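PDB 3ON7: oxidoreductase, iron/ascorbate family from Shewanella oneidensis, which probably catalyses iron(II)- and 2-oxoglutarate-dependent oxidation by molecular oxygen, perhaps forming ethylene from 2-oxoglutarate and oxidising L-arginine. Local coordinates for residues I7-A12 / N114-E119; A104-Y109 / L152-Y157; F136-P141 / P256-S261; V193-K196 / W200-V203. All coordinates share one frame; numbering follows the deposited sequence.

Contact 1 of 4, residues I7-A12 / N114-E119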
loop_
_atom_site.group_PDB
_atom_site.type_symbol
_atom_site.label_atom_id
_atom_site.label_comp_id
_atom_site.label_asym_id
_atom_site.label_seq_id
_atom_site.Cartn_x
_atom_site.Cartn_y
_atom_site.Cartn_z
ATOM N N ILE B 7 -23.676 6.574 32.863
ATOM C CA ILE B 7 -25.025 7.070 32.587
ATOM C C ILE B 7 -25.931 5.917 32.204
ATOM O O ILE B 7 -25.638 5.191 31.272
ATOM C CB ILE B 7 -25.030 8.102 31.459
ATOM C CG1 ILE B 7 -24.207 9.331 31.870
ATOM C CG2 ILE B 7 -26.457 8.513 31.147
ATOM C CD1 ILE B 7 -23.746 10.182 30.708
ATOM N N ASP B 8 -27.028 5.747 32.930
ATOM C CA ASP B 8 -28.019 4.709 32.620
ATOM C C ASP B 8 -28.811 5.080 31.372
ATOM O O ASP B 8 -29.504 6.087 31.345
ATOM C CB ASP B 8 -28.966 4.531 33.802
ATOM C CG ASP B 8 -29.790 3.277 33.713
ATOM O OD1 ASP B 8 -30.443 3.053 32.683
ATOM O OD2 ASP B 8 -29.818 2.535 34.706
ATOM N N TYR B 9 -28.696 4.246 30.348
ATOM C CA TYR B 9 -29.330 4.460 29.048
ATOM C C TYR B 9 -30.814 4.663 29.218
ATOM O O TYR B 9 -31.423 5.417 28.473
ATOM C CB TYR B 9 -29.080 3.236 28.168
ATOM C CG TYR B 9 -29.774 3.235 26.824
ATOM C CD1 TYR B 9 -29.207 3.888 25.724
ATOM C CD2 TYR B 9 -30.981 2.555 26.632
ATOM C CE1 TYR B 9 -29.826 3.865 24.488
ATOM C CE2 TYR B 9 -31.618 2.553 25.391
ATOM C CZ TYR B 9 -31.018 3.205 24.325
ATOM O OH TYR B 9 -31.618 3.217 23.094
ATOM N N ARG B 10 -31.393 3.983 30.202
ATOM C CA ARG B 10 -32.840 3.994 30.386
ATOM C C ARG B 10 -33.373 5.316 30.918
ATOM O O ARG B 10 -34.538 5.628 30.681
ATOM C CB ARG B 10 -33.283 2.849 31.306
ATOM C CG ARG B 10 -32.966 1.457 30.761
ATOM C CD ARG B 10 -33.108 0.394 31.825
ATOM N NE ARG B 10 -32.255 0.668 32.979
ATOM C CZ ARG B 10 -32.193 -0.086 34.071
ATOM N NH1 ARG B 10 -32.929 -1.180 34.179
ATOM N NH2 ARG B 10 -31.379 0.258 35.062
ATOM N N ALA B 11 -32.542 6.092 31.622
ATOM C CA ALA B 11 -33.000 7.367 32.189
ATOM C C ALA B 11 -33.461 8.356 31.106
ATOM O O ALA B 11 -32.949 8.352 29.979
ATOM C CB ALA B 11 -31.921 7.976 33.027
ATOM N N ALA B 12 -34.445 9.186 31.446
ATOM C CA ALA B 12 -35.041 10.141 30.487
ATOM C C ALA B 12 -34.048 11.201 30.021
ATOM O O ALA B 12 -34.049 11.597 28.840
ATOM C CB ALA B 12 -36.241 10.814 31.105
ATOM N N ASN B 114 -23.817 -1.064 15.346
ATOM C CA ASN B 114 -23.978 0.023 14.395
ATOM C C ASN B 114 -25.295 0.760 14.626
ATOM O O ASN B 114 -25.330 1.976 14.548
ATOM C CB ASN B 114 -23.896 -0.493 12.948
ATOM C CG ASN B 114 -22.488 -0.424 12.392
ATOM O OD1 ASN B 114 -22.059 0.617 11.890
ATOM N ND2 ASN B 114 -21.755 -1.540 12.481
ATOM N N THR B 115 -26.357 0.016 14.943
ATOM C CA THR B 115 -27.659 0.619 15.265
ATOM C C THR B 115 -27.547 1.504 16.515
ATOM O O THR B 115 -27.971 2.662 16.479
ATOM C CB THR B 115 -28.784 -0.436 15.424
ATOM O OG1 THR B 115 -28.987 -1.097 14.168
ATOM C CG2 THR B 115 -30.130 0.210 15.904
ATOM N N LEU B 116 -26.920 1.012 17.585
ATOM C CA LEU B 116 -26.737 1.868 18.773
ATOM C C LEU B 116 -25.871 3.079 18.432
ATOM O O LEU B 116 -26.207 4.196 18.816
ATOM C CB LEU B 116 -26.117 1.101 19.952
ATOM C CG LEU B 116 -25.907 1.814 21.307
ATOM C CD1 LEU B 116 -27.211 2.369 21.866
ATOM C CD2 LEU B 116 -25.249 0.871 22.341
ATOM N N ALA B 117 -24.779 2.877 17.696
ATOM C CA ALA B 117 -23.860 3.990 17.406
ATOM C C ALA B 117 -24.551 5.066 16.569
ATOM O O ALA B 117 -24.285 6.255 16.699
ATOM C CB ALA B 117 -22.578 3.492 16.709
ATOM N N SER B 118 -25.469 4.616 15.727
ATOM C CA SER B 118 -26.257 5.490 14.885
ATOM C C SER B 118 -27.237 6.308 15.716
ATOM O O SER B 118 -27.388 7.512 15.494
ATOM C CB SER B 118 -26.974 4.657 13.835
ATOM O OG SER B 118 -27.326 5.448 12.725
ATOM N N GLU B 119 -27.886 5.678 16.695
ATOM C CA GLU B 119 -28.742 6.426 17.619
ATOM C C GLU B 119 -27.904 7.424 18.404
ATOM O O GLU B 119 -28.311 8.560 18.591
ATOM C CB GLU B 119 -29.484 5.509 18.591
ATOM C CG GLU B 119 -30.394 6.261 19.595
ATOM C CD GLU B 119 -30.975 5.366 20.699
ATOM O OE1 GLU B 119 -30.490 4.244 20.909
ATOM O OE2 GLU B 119 -31.926 5.792 21.371
#
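Tyr-9 and Glu-119 meet through the one polar bond of this contact: Tyr-9 OH donates to Glu-119 OE1 over 2.7 Å. The acceptor offers the lone pair on the side of its other oxygen, and OE1 lies at the edge of the tyrosine ring, in its plane, while the carboxylate itself is turned 80° against the ring. Both side chains leave their backbones with CG anti to N (chi1 175° for Tyr-9, 180° for Glu-119) and come from opposite directions, the glutamate fully extended, which lets them bridge backbones that are nowhere close. A phenylalanine in place of Tyr-9 would probably leave Glu-119 OE1 without the hydroxyl that donates to it. Polar bonds also shape the turn that presents the tyrosine. Asp-8 to Ala-11 form a type I turn, and Asp-8 OD1 accepts from Arg-10 N at 2.8 Å in an Asx turn. The Arg-10 guanidinium grips the same carboxylate side-on and in plane, a two-pronged salt bridge with NE to OD1 and Arg-10 NH2 to Asp-8 OD2, the latter at 2.8 Å.

Apolar contact is slight. Leu-116 CD1 comes within 4.0 Å of Tyr-9 CE1 as the two side chains slide past each other, and Pro-34 touches both. Thus a turn leaving strand 6-8, at the margin of the larger sheet of this 2-oxoglutarate oxygenase fold, is tied by one tyrosine to helix 103-126.

Contact 2 of 4, residues A104-Y109 / L152-Y157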
loop_
_atom_site.group_PDB
_atom_site.type_symbol
_atom_site.label_atom_id
_atom_site.label_comp_id
_atom_site.label_asym_id
_atom_site.label_seq_id
_atom_site.Cartn_x
_atom_site.Cartn_y
_atom_site.Cartn_z
ATOM N N ALA B 104 -22.683 -15.673 12.205
ATOM C CA ALA B 104 -24.029 -15.231 12.580
ATOM C C ALA B 104 -23.983 -14.285 13.765
ATOM O O ALA B 104 -24.533 -13.196 13.711
ATOM C CB ALA B 104 -24.925 -16.411 12.888
ATOM N N ASN B 105 -23.311 -14.696 14.826
ATOM C CA ASN B 105 -23.268 -13.910 16.045
ATOM C C ASN B 105 -22.487 -12.626 15.874
ATOM O O ASN B 105 -22.890 -11.568 16.377
ATOM C CB ASN B 105 -22.701 -14.734 17.208
ATOM C CG ASN B 105 -23.702 -15.781 17.737
ATOM O OD1 ASN B 105 -24.889 -15.710 17.452
ATOM N ND2 ASN B 105 -23.216 -16.744 18.488
ATOM N N ILE B 106 -21.368 -12.689 15.165
ATOM C CA ILE B 106 -20.524 -11.517 15.101
ATOM C C ILE B 106 -21.140 -10.470 14.183
ATOM O O ILE B 106 -21.072 -9.301 14.491
ATOM C CB ILE B 106 -19.052 -11.850 14.734
ATOM C CG1 ILE B 106 -18.122 -10.771 15.282
ATOM C CG2 ILE B 106 -18.865 -12.031 13.228
ATOM C CD1 ILE B 106 -18.343 -10.436 16.735
ATOM N N LEU B 107 -21.781 -10.890 13.089
ATOM C CA LEU B 107 -22.479 -9.933 12.243
ATOM C C LEU B 107 -23.798 -9.424 12.881
ATOM O O LEU B 107 -24.193 -8.300 12.638
ATOM C CB LEU B 107 -22.721 -10.503 10.829
ATOM C CG LEU B 107 -21.450 -10.774 10.010
ATOM C CD1 LEU B 107 -21.782 -11.252 8.612
ATOM C CD2 LEU B 107 -20.537 -9.544 9.956
ATOM N N ALA B 108 -24.472 -10.243 13.680
ATOM C CA ALA B 108 -25.623 -9.763 14.443
ATOM C C ALA B 108 -25.151 -8.698 15.431
ATOM O O ALA B 108 -25.789 -7.671 15.584
ATOM C CB ALA B 108 -26.334 -10.908 15.165
ATOM N N TYR B 109 -24.009 -8.919 16.069
ATOM C CA TYR B 109 -23.468 -7.913 16.979
ATOM C C TYR B 109 -23.079 -6.623 16.239
ATOM O O TYR B 109 -23.437 -5.529 16.669
ATOM C CB TYR B 109 -22.281 -8.435 17.798
ATOM C CG TYR B 109 -21.677 -7.325 18.627
ATOM C CD1 TYR B 109 -22.235 -6.969 19.837
ATOM C CD2 TYR B 109 -20.570 -6.596 18.173
ATOM C CE1 TYR B 109 -21.716 -5.944 20.591
ATOM C CE2 TYR B 109 -20.048 -5.557 18.920
ATOM C CZ TYR B 109 -20.630 -5.237 20.128
ATOM O OH TYR B 109 -20.142 -4.204 20.885
ATOM N N LEU B 152 -14.606 -3.974 13.099
ATOM C CA LEU B 152 -14.790 -4.634 14.397
ATOM C C LEU B 152 -13.535 -5.481 14.619
ATOM O O LEU B 152 -13.265 -6.400 13.873
ATOM C CB LEU B 152 -16.075 -5.469 14.396
ATOM C CG LEU B 152 -16.408 -6.324 15.612
ATOM C CD1 LEU B 152 -16.295 -5.544 16.898
ATOM C CD2 LEU B 152 -17.802 -6.930 15.453
ATOM N N ARG B 153 -12.744 -5.085 15.603
ATOM C CA ARG B 153 -11.429 -5.607 15.897
ATOM C C ARG B 153 -11.629 -6.451 17.157
ATOM O O ARG B 153 -12.110 -5.955 18.172
ATOM C CB ARG B 153 -10.518 -4.394 16.136
ATOM C CG ARG B 153 -9.059 -4.634 16.394
ATOM C CD ARG B 153 -8.193 -3.334 16.261
ATOM N NE ARG B 153 -6.833 -3.705 15.864
ATOM C CZ ARG B 153 -5.711 -3.511 16.561
ATOM N NH1 ARG B 153 -5.681 -2.865 17.723
ATOM N NH2 ARG B 153 -4.575 -3.953 16.054
ATOM N N ILE B 154 -11.340 -7.746 17.077
ATOM C CA ILE B 154 -11.468 -8.630 18.234
ATOM C C ILE B 154 -10.069 -8.889 18.767
ATOM O O ILE B 154 -9.271 -9.545 18.101
ATOM C CB ILE B 154 -12.192 -9.926 17.848
ATOM C CG1 ILE B 154 -13.517 -9.559 17.181
ATOM C CG2 ILE B 154 -12.405 -10.878 19.092
ATOM C CD1 ILE B 154 -14.425 -10.695 16.854
ATOM N N LEU B 155 -9.775 -8.337 19.956
ATOM C CA LEU B 155 -8.441 -8.409 20.551
ATOM C C LEU B 155 -8.362 -9.525 21.581
ATOM O O LEU B 155 -9.291 -9.709 22.373
ATOM C CB LEU B 155 -8.093 -7.080 21.230
ATOM C CG LEU B 155 -7.583 -5.999 20.278
ATOM C CD1 LEU B 155 -6.078 -6.032 20.201
ATOM C CD2 LEU B 155 -8.181 -6.171 18.884
ATOM N N HIS B 156 -7.250 -10.269 21.566
ATOM C CA HIS B 156 -6.989 -11.291 22.569
ATOM C C HIS B 156 -5.580 -11.166 23.137
ATOM O O HIS B 156 -4.611 -11.317 22.410
ATOM C CB HIS B 156 -7.179 -12.696 22.022
ATOM C CG HIS B 156 -6.811 -13.773 23.007
ATOM N ND1 HIS B 156 -5.929 -14.790 22.711
ATOM C CD2 HIS B 156 -7.201 -13.976 24.289
ATOM C CE1 HIS B 156 -5.803 -15.581 23.766
ATOM N NE2 HIS B 156 -6.566 -15.106 24.736
ATOM N N TYR B 157 -5.496 -10.866 24.433
ATOM C CA TYR B 157 -4.261 -10.912 25.173
ATOM C C TYR B 157 -4.142 -12.259 25.827
ATOM O O TYR B 157 -4.858 -12.530 26.784
ATOM C CB TYR B 157 -4.247 -9.849 26.259
ATOM C CG TYR B 157 -4.294 -8.450 25.724
ATOM C CD1 TYR B 157 -5.511 -7.829 25.435
ATOM C CD2 TYR B 157 -3.120 -7.742 25.511
ATOM C CE1 TYR B 157 -5.548 -6.539 24.950
ATOM C CE2 TYR B 157 -3.147 -6.453 25.016
ATOM C CZ TYR B 157 -4.358 -5.858 24.736
ATOM O OH TYR B 157 -4.360 -4.582 24.267
#
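Tyr-109, which packs on Leu-152 of the strand, has its backbone N bonded to Asn-105 O at 2.9 Å, a regular helical bond like its neighbour from Ala-108 N to Ala-104 O. Ile-106 and Tyr-109, three residues apart on helix 103-126, both point to strand 151-157. What passes between helix and strand is wholly apolar. Ile-106 reaches out tip to tip against two residues of the strand, its CD1 lying 3.8 Å from Leu-152 CD2 and 3.9 Å from Ile-154 CD1. The ethyl branch is aimed there because CG1 stands anti to the backbone N (chi1 -154°). Leu-152 CD2 serves a second partner as well: it sits in the plane of the Tyr-109 ring, at the edge, 3.9 Å from CD2 of that ring, the two side chains crossing at about a right angle.

The segment axes approach to 11.1 Å with their directions 126° apart, a helix laid obliquely across the larger sheet of the fold. Trp-47 and Ile-43 of helix 37-51 pack beside the same residues. Arg-153, between the two packing residues of the strand, instead forms a salt bridge with Glu-272 of a neighbouring subunit. With all four touching residues buried and only methyls, methylenes and a ring edge meeting, cohesion here rests on shape and on exclusion of water, with no directional bond to fix the register.

Contact 3 of 4, residues F136-P141 / P256-S261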
loop_
_atom_site.group_PDB
_atom_site.type_symbol
_atom_site.label_atom_id
_atom_site.label_comp_id
_atom_site.label_asym_id
_atom_site.label_seq_id
_atom_site.Cartn_x
_atom_site.Cartn_y
_atom_site.Cartn_z
ATOM N N PHE B 136 -21.489 20.077 10.144
ATOM C CA PHE B 136 -21.589 18.713 9.664
ATOM C C PHE B 136 -22.128 18.724 8.245
ATOM O O PHE B 136 -23.210 19.244 8.001
ATOM C CB PHE B 136 -22.505 17.892 10.571
ATOM C CG PHE B 136 -22.129 17.935 12.030
ATOM C CD1 PHE B 136 -20.807 18.055 12.435
ATOM C CD2 PHE B 136 -23.112 17.814 13.003
ATOM C CE1 PHE B 136 -20.482 18.075 13.789
ATOM C CE2 PHE B 136 -22.798 17.838 14.339
ATOM C CZ PHE B 136 -21.478 17.962 14.736
ATOM N N SER B 137 -21.367 18.175 7.307
ATOM C CA SER B 137 -21.720 18.267 5.879
ATOM C C SER B 137 -22.940 17.423 5.529
ATOM O O SER B 137 -23.704 17.760 4.646
ATOM C CB SER B 137 -20.538 17.846 5.010
ATOM O OG SER B 137 -20.157 16.500 5.260
ATOM N N ILE B 138 -23.095 16.290 6.201
ATOM C CA ILE B 138 -24.306 15.500 6.074
ATOM C C ILE B 138 -24.635 15.068 7.481
ATOM O O ILE B 138 -23.803 15.218 8.361
ATOM C CB ILE B 138 -24.134 14.300 5.107
ATOM C CG1 ILE B 138 -23.034 13.345 5.573
ATOM C CG2 ILE B 138 -23.811 14.795 3.699
ATOM C CD1 ILE B 138 -22.922 12.069 4.710
ATOM N N PRO B 139 -25.854 14.576 7.715
ATOM C CA PRO B 139 -26.153 14.127 9.079
ATOM C C PRO B 139 -25.174 13.059 9.578
ATOM O O PRO B 139 -24.823 12.149 8.830
ATOM C CB PRO B 139 -27.573 13.567 8.960
ATOM C CG PRO B 139 -28.179 14.339 7.837
ATOM C CD PRO B 139 -27.058 14.587 6.863
ATOM N N LEU B 140 -24.757 13.170 10.835
ATOM C CA LEU B 140 -23.715 12.291 11.393
ATOM C C LEU B 140 -24.014 10.806 11.155
ATOM O O LEU B 140 -23.123 10.045 10.808
ATOM C CB LEU B 140 -23.505 12.555 12.901
ATOM C CG LEU B 140 -23.022 13.947 13.350
ATOM C CD1 LEU B 140 -22.765 13.969 14.841
ATOM C CD2 LEU B 140 -21.761 14.360 12.603
ATOM N N PRO B 141 -25.273 10.387 11.335
ATOM C CA PRO B 141 -25.578 8.980 11.135
ATOM C C PRO B 141 -25.357 8.487 9.711
ATOM O O PRO B 141 -25.046 7.317 9.523
ATOM C CB PRO B 141 -27.057 8.897 11.481
ATOM C CG PRO B 141 -27.281 10.003 12.415
ATOM C CD PRO B 141 -26.419 11.110 11.914
ATOM N N PRO B 256 -15.101 7.502 2.967
ATOM C CA PRO B 256 -13.941 8.274 2.534
ATOM C C PRO B 256 -14.268 9.653 1.966
ATOM O O PRO B 256 -13.608 10.628 2.297
ATOM C CB PRO B 256 -13.348 7.386 1.430
ATOM C CG PRO B 256 -13.585 6.034 1.909
ATOM C CD PRO B 256 -14.911 6.076 2.674
ATOM N N SER B 257 -15.280 9.712 1.112
ATOM C CA SER B 257 -15.664 10.950 0.449
ATOM C C SER B 257 -16.444 11.932 1.316
ATOM O O SER B 257 -16.842 12.978 0.817
ATOM C CB SER B 257 -16.495 10.632 -0.791
ATOM O OG SER B 257 -17.706 10.003 -0.425
ATOM N N VAL B 258 -16.691 11.623 2.589
ATOM C CA VAL B 258 -17.404 12.574 3.443
ATOM C C VAL B 258 -16.526 13.775 3.687
ATOM O O VAL B 258 -15.370 13.621 4.065
ATOM C CB VAL B 258 -17.771 11.989 4.810
ATOM C CG1 VAL B 258 -18.225 13.102 5.777
ATOM C CG2 VAL B 258 -18.846 10.956 4.658
ATOM N N VAL B 259 -17.070 14.967 3.451
ATOM C CA VAL B 259 -16.359 16.196 3.754
ATOM C C VAL B 259 -16.448 16.414 5.248
ATOM O O VAL B 259 -17.536 16.355 5.805
ATOM C CB VAL B 259 -16.974 17.408 3.019
ATOM C CG1 VAL B 259 -16.298 18.698 3.457
ATOM C CG2 VAL B 259 -16.871 17.224 1.507
ATOM N N LEU B 260 -15.308 16.628 5.902
ATOM C CA LEU B 260 -15.270 16.824 7.351
ATOM C C LEU B 260 -15.272 18.298 7.719
ATOM O O LEU B 260 -15.795 18.677 8.753
ATOM C CB LEU B 260 -14.028 16.177 7.940
ATOM C CG LEU B 260 -13.954 14.654 7.886
ATOM C CD1 LEU B 260 -12.524 14.187 8.199
ATOM C CD2 LEU B 260 -14.975 14.015 8.836
ATOM N N SER B 261 -14.660 19.108 6.861
ATOM C CA SER B 261 -14.434 20.512 7.107
ATOM C C SER B 261 -14.016 21.151 5.784
ATOM O O SER B 261 -13.980 20.471 4.741
ATOM C CB SER B 261 -13.316 20.715 8.136
ATOM O OG SER B 261 -12.034 20.428 7.563
HETATM O O HOH W 1 -18.784 17.585 8.004
HETATM O O HOH W 2 -20.340 14.803 2.641
#
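Ser-137 and Val-259 hold together the loop leading into helix 140-144 and the loop that follows strand 245-252 in this 2-oxoglutarate oxygenase fold. Ser-137 OG donates to Val-259 O at 2.7 Å, in the carbonyl plane and on a lone pair, with a C=O...OG angle of 141°. A chi1 of 61° places the hydroxyl between the backbone N and the carbonyl carbon of its own residue, facing the opposing loop. Around this bond lie a few apolar contacts: Val-258 CG1 is 3.9 Å from Ser-137 OG, and Ile-138 CD1 touches Val-258 CG2 at 4.2 Å.

Two waters extend the polar link. One accepts from Ser-137 N at 2.7 Å and lies 2.8 Å from Val-259 O, to which it can donate, so the carbonyl is approached by both hydroxyl and water. The other donates to Ser-137 OG over 3.1 Å and makes a weak bond with Val-259 N. The serine hydroxyl is therefore both donor and acceptor, and its rotation is probably well defined although the residue itself is exposed.

Farther out, Met-143 packs on Ser-137, Ile-138 and Val-258 alike, while a backbone bond joins Val-258 to Ala-266, at the start of helix 266-277. Val-259 also packs on Val-83 of a neighbouring subunit, which brings the contact to a subunit boundary. Within the first segment, Leu-140 CD2 sits 3.6 Å above the plane of the Phe-136 ring, over its centre.

Contact 4 of 4, residues V193-K196 / W200-V203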
loop_
_atom_site.group_PDB
_atom_site.type_symbol
_atom_site.label_atom_id
_atom_site.label_comp_id
_atom_site.label_asym_id
_atom_site.label_seq_id
_atom_site.Cartn_x
_atom_site.Cartn_y
_atom_site.Cartn_z
ATOM N N VAL B 193 -8.569 7.622 30.715
ATOM C CA VAL B 193 -8.742 8.748 29.805
ATOM C C VAL B 193 -8.035 9.945 30.382
ATOM O O VAL B 193 -8.144 10.219 31.554
ATOM C CB VAL B 193 -10.237 9.095 29.663
ATOM C CG1 VAL B 193 -10.419 10.409 28.904
ATOM C CG2 VAL B 193 -10.982 7.949 29.005
ATOM N N LYS B 194 -7.315 10.662 29.544
ATOM C CA LYS B 194 -6.554 11.828 29.951
ATOM C C LYS B 194 -7.469 13.049 30.184
ATOM O O LYS B 194 -8.144 13.519 29.281
ATOM C CB LYS B 194 -5.492 12.114 28.886
ATOM C CG LYS B 194 -4.662 13.394 29.062
ATOM C CD LYS B 194 -3.876 13.422 30.349
ATOM C CE LYS B 194 -2.784 12.332 30.393
ATOM N NZ LYS B 194 -1.722 12.455 29.343
ATOM N N ALA B 195 -7.479 13.534 31.415
ATOM C CA ALA B 195 -8.209 14.719 31.794
ATOM C C ALA B 195 -7.437 15.970 31.402
ATOM O O ALA B 195 -6.254 15.908 31.044
ATOM C CB ALA B 195 -8.450 14.724 33.294
ATOM N N LYS B 196 -8.115 17.108 31.523
ATOM C CA LYS B 196 -7.570 18.410 31.131
ATOM C C LYS B 196 -6.380 18.864 31.994
ATOM O O LYS B 196 -5.498 19.570 31.501
ATOM C CB LYS B 196 -8.687 19.462 31.140
ATOM C CG LYS B 196 -9.693 19.315 29.972
ATOM C CD LYS B 196 -11.050 19.989 30.259
ATOM N N TRP B 200 -5.002 11.096 34.930
ATOM C CA TRP B 200 -5.744 10.015 34.282
ATOM C C TRP B 200 -7.067 9.703 34.997
ATOM O O TRP B 200 -7.093 9.524 36.212
ATOM C CB TRP B 200 -4.891 8.746 34.235
ATOM C CG TRP B 200 -3.746 8.851 33.284
ATOM C CD1 TRP B 200 -2.451 9.077 33.591
ATOM C CD2 TRP B 200 -3.808 8.731 31.864
ATOM N NE1 TRP B 200 -1.693 9.116 32.450
ATOM C CE2 TRP B 200 -2.506 8.902 31.376
ATOM C CE3 TRP B 200 -4.846 8.504 30.956
ATOM C CZ2 TRP B 200 -2.211 8.862 30.013
ATOM C CZ3 TRP B 200 -4.553 8.442 29.611
ATOM C CH2 TRP B 200 -3.252 8.623 29.148
ATOM N N LEU B 201 -8.153 9.635 34.234
ATOM C CA LEU B 201 -9.451 9.250 34.759
ATOM C C LEU B 201 -9.720 7.772 34.493
ATOM O O LEU B 201 -9.530 7.309 33.374
ATOM C CB LEU B 201 -10.566 10.076 34.108
ATOM C CG LEU B 201 -10.515 11.600 34.297
ATOM C CD1 LEU B 201 -11.424 12.308 33.299
ATOM C CD2 LEU B 201 -10.887 11.961 35.733
ATOM N N ASP B 202 -10.176 7.051 35.518
ATOM C CA ASP B 202 -10.603 5.663 35.394
ATOM C C ASP B 202 -12.008 5.575 34.792
ATOM O O ASP B 202 -12.890 6.368 35.109
ATOM C CB ASP B 202 -10.571 4.965 36.759
ATOM C CG ASP B 202 -9.145 4.767 37.294
ATOM O OD1 ASP B 202 -8.287 4.179 36.578
ATOM O OD2 ASP B 202 -8.879 5.194 38.436
ATOM N N VAL B 203 -12.193 4.607 33.902
ATOM C CA VAL B 203 -13.466 4.378 33.251
ATOM C C VAL B 203 -14.143 3.217 33.965
ATOM O O VAL B 203 -13.551 2.145 34.072
ATOM C CB VAL B 203 -13.290 4.024 31.767
ATOM C CG1 VAL B 203 -14.645 3.944 31.097
ATOM C CG2 VAL B 203 -12.400 5.058 31.074
#
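The Trp-200 indole carries Lys-194 CE on one face and has Val-193 N at its edge, in the ring plane. The methylene makes a CH-pi contact, 3.7 Å from the centroid of the six-membered ring and 21° off its normal. Lys-194 gets there by curling: bends at chi2 (60°) and chi3 (66°) bring CE back over the indole, and a further bend at the last torsion turns NZ, 3.7 Å from Trp-200 CZ2. A cation-pi interaction with Arg-232 gives the indole a second charged neighbour. With an alanine in place of Trp-200, the folded Lys-194 chain would probably lose its platform and be freer to swing, and Arg-232 would lose its aromatic partner.

Lys-194 and Trp-200 form a non-hydrogen-bonded antiparallel pair. Next to it Val-193 and Leu-201 are the hydrogen-bonded pair, with Leu-201 N to Val-193 O at 2.7 Å and Val-193 N to Leu-201 O at 2.8 Å. Their side chains lie on the sheet face away from the indole, where Ala-195 CB meets Leu-201 CD1 at 3.8 Å. Val-193 CG2 likewise touches Val-203 CG2.

Val-193 also touches the cluster of His-174, Asp-176 and His-231, which probably binds the iron as in related oxygenases. This is a beta hairpin of strands 191-194 and 200-202, the latter outermost in the four-stranded sheet. Strand 231-234 flanks it, and Phe-27 and Val-29 of strand 27-31 pack on Val-193 and Val-203.

Overall arrangement
From the N terminus, contact 1 closes the first loop, bringing the turn after strand 6-8 back to helix 103-126. Contact 2 starts from the same helix, upstream of that closing point, and ends on strand 151-157, so the two cross along the chain; together they join one helix to the turn after edge strand 6-8 and to strand 151-157 of the larger sheet. Contact 3 opens before contact 2 has closed, crossing it in turn, and spans the chain to the loop before helix 266-277. Within that span lies the short hairpin of contact 4, in the four-stranded sheet. Contacts 1 and 3 touch, Ser-118 OG lying 3.7 Å from Pro-141 CB, whereas contacts 2 and 4 fall on opposite sides of the chain's centre.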